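Local structure of ribonucleoside-diphosphate reductase subunit beta (2RCC) at residues 65-70 / 77-82; 195-200 / 207-212. The protein probably acts as the small, iron-binding subunit of a class I ribonucleotide reductase, an enzyme that makes deoxyribonucleotides for DNA synthesis from the corresponding ribonucleotides. One frame throughout, in Å; residues are numbered along the deposited sequence.

In the fold
Contact 1 comes first along the chain and is complete before contact 2 begins. It joins the turn after helix 61-66 to helix 72-87, while contact 2 pairs helix 191-202 with the start of helix 207-237. Their centres are about 11 Å apart, on the same side of the chain's centre, and they touch directly: Ile-81 CG2 lies 3.5 Å from Phe-197 CE2, and Phe-78 CZ 3.7 Å from Thr-209 CG2. Helix 72-87 therefore packs against both members of contact 2. Where they meet, the packing is apolar, within the all-helical, ferritin-like fold and close to Tyr-126, the active-site tyrosine inferred by similarity.

Contact 1: 65-70 / 77-82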
# COMPACT_ATOMS: atom_id res chain seq x y z
N LYS A 65 29.73 7.97 14.71
CA LYS A 65 30.85 8.37 15.56
C LYS A 65 30.67 7.87 16.99
O LYS A 65 31.66 7.52 17.63
CB LYS A 65 31.02 9.89 15.57
CG LYS A 65 31.45 10.49 14.24
N GLN A 66 29.44 7.86 17.53
CA GLN A 66 29.20 7.38 18.91
C GLN A 66 29.29 5.87 19.08
O GLN A 66 29.61 5.42 20.18
CB GLN A 66 27.82 7.78 19.43
CG GLN A 66 27.69 9.20 19.91
CD GLN A 66 26.34 9.47 20.48
OE1 GLN A 66 25.33 9.10 19.88
NE2 GLN A 66 26.29 10.13 21.66
N PHE A 67 28.99 5.12 18.02
CA PHE A 67 28.86 3.66 18.11
C PHE A 67 30.04 2.93 18.77
O PHE A 67 29.81 2.10 19.66
CB PHE A 67 28.48 3.04 16.76
CG PHE A 67 28.08 1.59 16.85
CD1 PHE A 67 26.95 1.21 17.56
CD2 PHE A 67 28.85 0.60 16.25
CE1 PHE A 67 26.58 -0.13 17.66
CE2 PHE A 67 28.48 -0.74 16.35
CZ PHE A 67 27.34 -1.09 17.05
N PRO A 68 31.30 3.25 18.37
CA PRO A 68 32.47 2.68 19.06
C PRO A 68 32.64 3.05 20.52
O PRO A 68 33.38 2.36 21.21
CB PRO A 68 33.65 3.31 18.31
CG PRO A 68 33.14 3.69 17.05
CD PRO A 68 31.72 4.08 17.23
N THR A 69 32.01 4.15 20.97
CA THR A 69 32.10 4.60 22.36
C THR A 69 31.22 3.76 23.30
O THR A 69 31.38 3.88 24.50
CB THR A 69 31.73 6.11 22.52
OG1 THR A 69 30.31 6.28 22.44
CG2 THR A 69 32.42 6.97 21.44
N LEU A 70 30.29 2.96 22.76
CA LEU A 70 29.43 2.09 23.57
C LEU A 70 30.23 0.91 24.09
O LEU A 70 31.27 0.57 23.52
CB LEU A 70 28.23 1.57 22.76
CG LEU A 70 27.01 2.44 22.45
CD1 LEU A 70 27.33 3.80 21.85
CD2 LEU A 70 26.11 1.64 21.52
N ALA A 77 24.71 -6.20 21.39
CA ALA A 77 23.25 -6.22 21.50
C ALA A 77 22.62 -5.42 20.38
O ALA A 77 21.67 -5.87 19.78
CB ALA A 77 22.77 -5.69 22.88
N PHE A 78 23.17 -4.25 20.11
CA PHE A 78 22.70 -3.38 19.04
C PHE A 78 22.76 -4.10 17.70
O PHE A 78 21.80 -4.08 16.95
CB PHE A 78 23.57 -2.11 18.98
CG PHE A 78 23.02 -0.99 18.12
CD1 PHE A 78 23.00 -1.07 16.72
CD2 PHE A 78 22.59 0.20 18.70
CE1 PHE A 78 22.52 -0.03 15.97
CE2 PHE A 78 22.11 1.24 17.92
CZ PHE A 78 22.09 1.11 16.55
N LYS A 79 23.92 -4.68 17.37
CA LYS A 79 24.11 -5.41 16.10
C LYS A 79 23.14 -6.55 15.96
O LYS A 79 22.54 -6.73 14.87
CB LYS A 79 25.56 -5.92 15.96
CG LYS A 79 26.53 -4.79 15.62
CD LYS A 79 27.99 -5.04 16.00
CE LYS A 79 28.61 -6.22 15.31
NZ LYS A 79 30.06 -6.28 15.66
N LYS A 80 22.98 -7.31 17.05
CA LYS A 80 22.07 -8.45 17.07
C LYS A 80 20.62 -8.03 16.86
O LYS A 80 19.93 -8.63 16.05
CB LYS A 80 22.18 -9.24 18.36
CG LYS A 80 23.41 -10.07 18.48
CD LYS A 80 23.62 -10.56 19.88
CE LYS A 80 24.96 -11.28 20.02
NZ LYS A 80 25.02 -12.59 19.33
N ILE A 81 20.20 -6.97 17.54
CA ILE A 81 18.81 -6.50 17.45
C ILE A 81 18.51 -5.82 16.10
O ILE A 81 17.54 -6.20 15.42
CB ILE A 81 18.43 -5.60 18.65
CG1 ILE A 81 18.52 -6.38 19.98
CG2 ILE A 81 17.00 -5.10 18.51
CD1 ILE A 81 18.60 -5.44 21.19
N ILE A 82 19.33 -4.84 15.70
CA ILE A 82 19.12 -4.17 14.41
C ILE A 82 19.28 -5.18 13.26
O ILE A 82 18.47 -5.15 12.33
CB ILE A 82 20.00 -2.87 14.23
CG1 ILE A 82 19.29 -1.90 13.30
CG2 ILE A 82 21.48 -3.17 13.80
CD1 ILE A 82 18.06 -1.22 14.02
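Phe-67 turns the edge of its ring toward the face of Phe-78, and this tilted edge-to-face pair is the centre of the contact. The ring centroids are 5.2 Å apart and the planes meet at 65°. One atom does most of the touching: CE1 of Phe-67 stands over the Phe-78 ring, displaced from its middle toward the rim, and comes within 3.7 Å of Phe-78 CG. The CB of Phe-78 lies at the edge of the Phe-67 ring, near its plane, 3.8 Å from Phe-67 CE1. Phe-67 reaches across because its CG is anti to the backbone N (chi1 -169°), which carries the ring out of the short 3-10 turn at 67-69 and over to helix 72-87, closing this tight turn between successive helices of the ferritin-like fold.

Lys-79 comes in at the same ring edge, its chain running roughly at right angles to the phenylalanine side chain. Its methylenes do the touching, with CG 4.0 Å from Phe-67 CZ. The chain bends about the CG-CD bond, between the two touching methylenes (chi3 62°), and the ammonium group beyond has a long, weak ion pair with Glu-76.

The turn that presents Phe-67 is tied locally by Thr-69 N bonding to Gln-66 O at 2.8 Å. The side-chain amide of Gln-66 ties it to the loop after helix 191-202, OE1 accepting from Met-206 N and NE2 donating to Gln-204 O. Phe-78 makes a second edge-to-face pair with Phe-197, extending the packing to helix 191-202.

No hydrogen bond or ion pair crosses between 65-70 and 77-82. Cohesion comes from van der Waals contact, probably aided by the attraction of a C-H edge for an aromatic face, consistent with the tilted ring pair in so small an interface, 154 Å².

Contact 2: 195-200 / 207-212; sequences AFFYNL and VSTSTM
Tyr-198 and Ser-210 meet across two helices; the axes of the two short segments approach to 8.5 Å. The tyrosine CB does not lead straight at its partner; chi1 (-58°), with CG beside the backbone N and anti to the carbonyl carbon, brings the ring toward helix 207-237, and chi2 (-40°) turns its CD1-CE1 edge to it. CD1 comes first, 3.3 Å from the hydroxyl OG of Ser-210, which sits near the ring plane. One atom further out, CE1 lies 3.6 Å from Ser-210 O, again at the edge and in plane. Two oxygens of one residue thus line a single edge of the ring, where the C-H groups carry slight positive charge. At the tip, Tyr-198 OH is hydrogen-bonded to ND2 of both Asn-214 and Asn-217, further along the same helix as Ser-210.

These segments form a roughly antiparallel helical hairpin, the segment directions 140° apart, joined by the short link 203-206. The second arm, helix 207-237, goes on to Glu-220 and His-223, which probably bind iron, as in related small subunits of this ferritin-like family.

With Tyr-198 exchanged for an alanine, the two asparagine amides would probably lose their shared phenol oxygen, and a gap is likely to open beside Ser-210.

Phe-197 gives the apolar half of the interface. Its CD1 is 3.9 Å from Thr-209 CG2, the methyl being turned this way because it lies anti to the threonine backbone N, while Thr-209 OG1 takes the other branch and bonds to Asp-63. Here the backbones draw close: the CA atoms of Phe-197 and Ser-210 are 5.4 Å apart, and Phe-197 O is 3.9 Å from Ser-210 CB, a spacing that the small serine side chain allows.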
# COMPACT_ATOMS: atom_id res chain seq x y z
N ALA A 195 12.80 -0.85 23.29
CA ALA A 195 13.22 -0.27 24.57
C ALA A 195 14.73 -0.15 24.71
O ALA A 195 15.22 0.82 25.30
CB ALA A 195 12.63 -1.07 25.75
N PHE A 196 15.47 -1.15 24.20
CA PHE A 196 16.94 -1.13 24.18
C PHE A 196 17.44 0.15 23.47
O PHE A 196 18.32 0.84 23.97
CB PHE A 196 17.53 -2.42 23.56
CG PHE A 196 19.00 -2.33 23.24
CD1 PHE A 196 19.95 -2.67 24.17
CD2 PHE A 196 19.44 -1.91 21.99
CE1 PHE A 196 21.29 -2.60 23.88
CE2 PHE A 196 20.80 -1.79 21.71
CZ PHE A 196 21.71 -2.14 22.64
N PHE A 197 16.87 0.46 22.31
CA PHE A 197 17.25 1.63 21.58
C PHE A 197 16.90 2.91 22.35
O PHE A 197 17.73 3.83 22.41
CB PHE A 197 16.65 1.61 20.17
CG PHE A 197 17.14 0.47 19.33
CD1 PHE A 197 18.47 0.38 18.99
CD2 PHE A 197 16.30 -0.54 18.93
CE1 PHE A 197 18.94 -0.67 18.24
CE2 PHE A 197 16.77 -1.59 18.18
CZ PHE A 197 18.09 -1.65 17.84
N TYR A 198 15.71 2.95 22.95
CA TYR A 198 15.32 4.13 23.73
C TYR A 198 16.18 4.30 24.98
O TYR A 198 16.43 5.43 25.39
CB TYR A 198 13.84 4.08 24.13
CG TYR A 198 12.84 3.97 22.99
CD1 TYR A 198 13.01 4.67 21.80
CD2 TYR A 198 11.69 3.20 23.13
CE1 TYR A 198 12.08 4.57 20.76
CE2 TYR A 198 10.77 3.10 22.13
CZ TYR A 198 10.96 3.79 20.96
OH TYR A 198 10.03 3.67 19.98
N ASN A 199 16.62 3.17 25.57
CA ASN A 199 17.50 3.22 26.75
C ASN A 199 18.82 3.88 26.38
O ASN A 199 19.42 4.56 27.21
CB ASN A 199 17.74 1.80 27.32
CG ASN A 199 18.66 1.78 28.55
OD1 ASN A 199 18.36 2.39 29.57
ND2 ASN A 199 19.76 1.05 28.46
N LEU A 200 19.31 3.67 25.16
CA LEU A 200 20.54 4.36 24.72
C LEU A 200 20.33 5.86 24.55
O LEU A 200 21.13 6.67 25.05
CB LEU A 200 21.09 3.76 23.40
CG LEU A 200 21.65 2.33 23.45
CD1 LEU A 200 22.05 1.82 22.08
CD2 LEU A 200 22.85 2.23 24.41
N VAL A 207 20.94 8.44 19.19
CA VAL A 207 19.68 9.16 19.19
C VAL A 207 18.96 9.14 17.82
O VAL A 207 17.73 9.06 17.76
CB VAL A 207 19.90 10.62 19.67
CG1 VAL A 207 18.60 11.43 19.56
CG2 VAL A 207 20.43 10.64 21.12
N SER A 208 19.72 9.23 16.72
CA SER A 208 19.12 9.13 15.38
C SER A 208 18.48 7.77 15.14
O SER A 208 17.39 7.68 14.57
CB SER A 208 20.13 9.45 14.30
OG SER A 208 20.46 10.82 14.38
N THR A 209 19.14 6.70 15.59
CA THR A 209 18.57 5.35 15.52
C THR A 209 17.27 5.27 16.31
O THR A 209 16.27 4.78 15.82
CB THR A 209 19.56 4.31 16.06
OG1 THR A 209 20.76 4.32 15.28
CG2 THR A 209 18.90 2.90 16.08
N SER A 210 17.29 5.76 17.55
CA SER A 210 16.13 5.81 18.41
C SER A 210 14.93 6.60 17.82
O SER A 210 13.76 6.23 18.01
CB SER A 210 16.55 6.41 19.75
OG SER A 210 15.45 6.52 20.59
N THR A 211 15.25 7.70 17.15
CA THR A 211 14.28 8.50 16.44
C THR A 211 13.56 7.69 15.35
O THR A 211 12.33 7.71 15.28
CB THR A 211 14.93 9.71 15.74
OG1 THR A 211 15.51 10.60 16.71
CG2 THR A 211 13.91 10.43 14.88
N MSE A 212 14.32 6.91 14.57
CA MSE A 212 13.71 6.11 13.50
C MSE A 212 12.88 4.97 14.10
O MSE A 212 11.79 4.69 13.62
CB MSE A 212 14.78 5.58 12.55
CG MSE A 212 14.40 5.71 11.01
SE MSE A 212 16.04 5.76 10.16
CE MSE A 212 16.37 3.92 10.64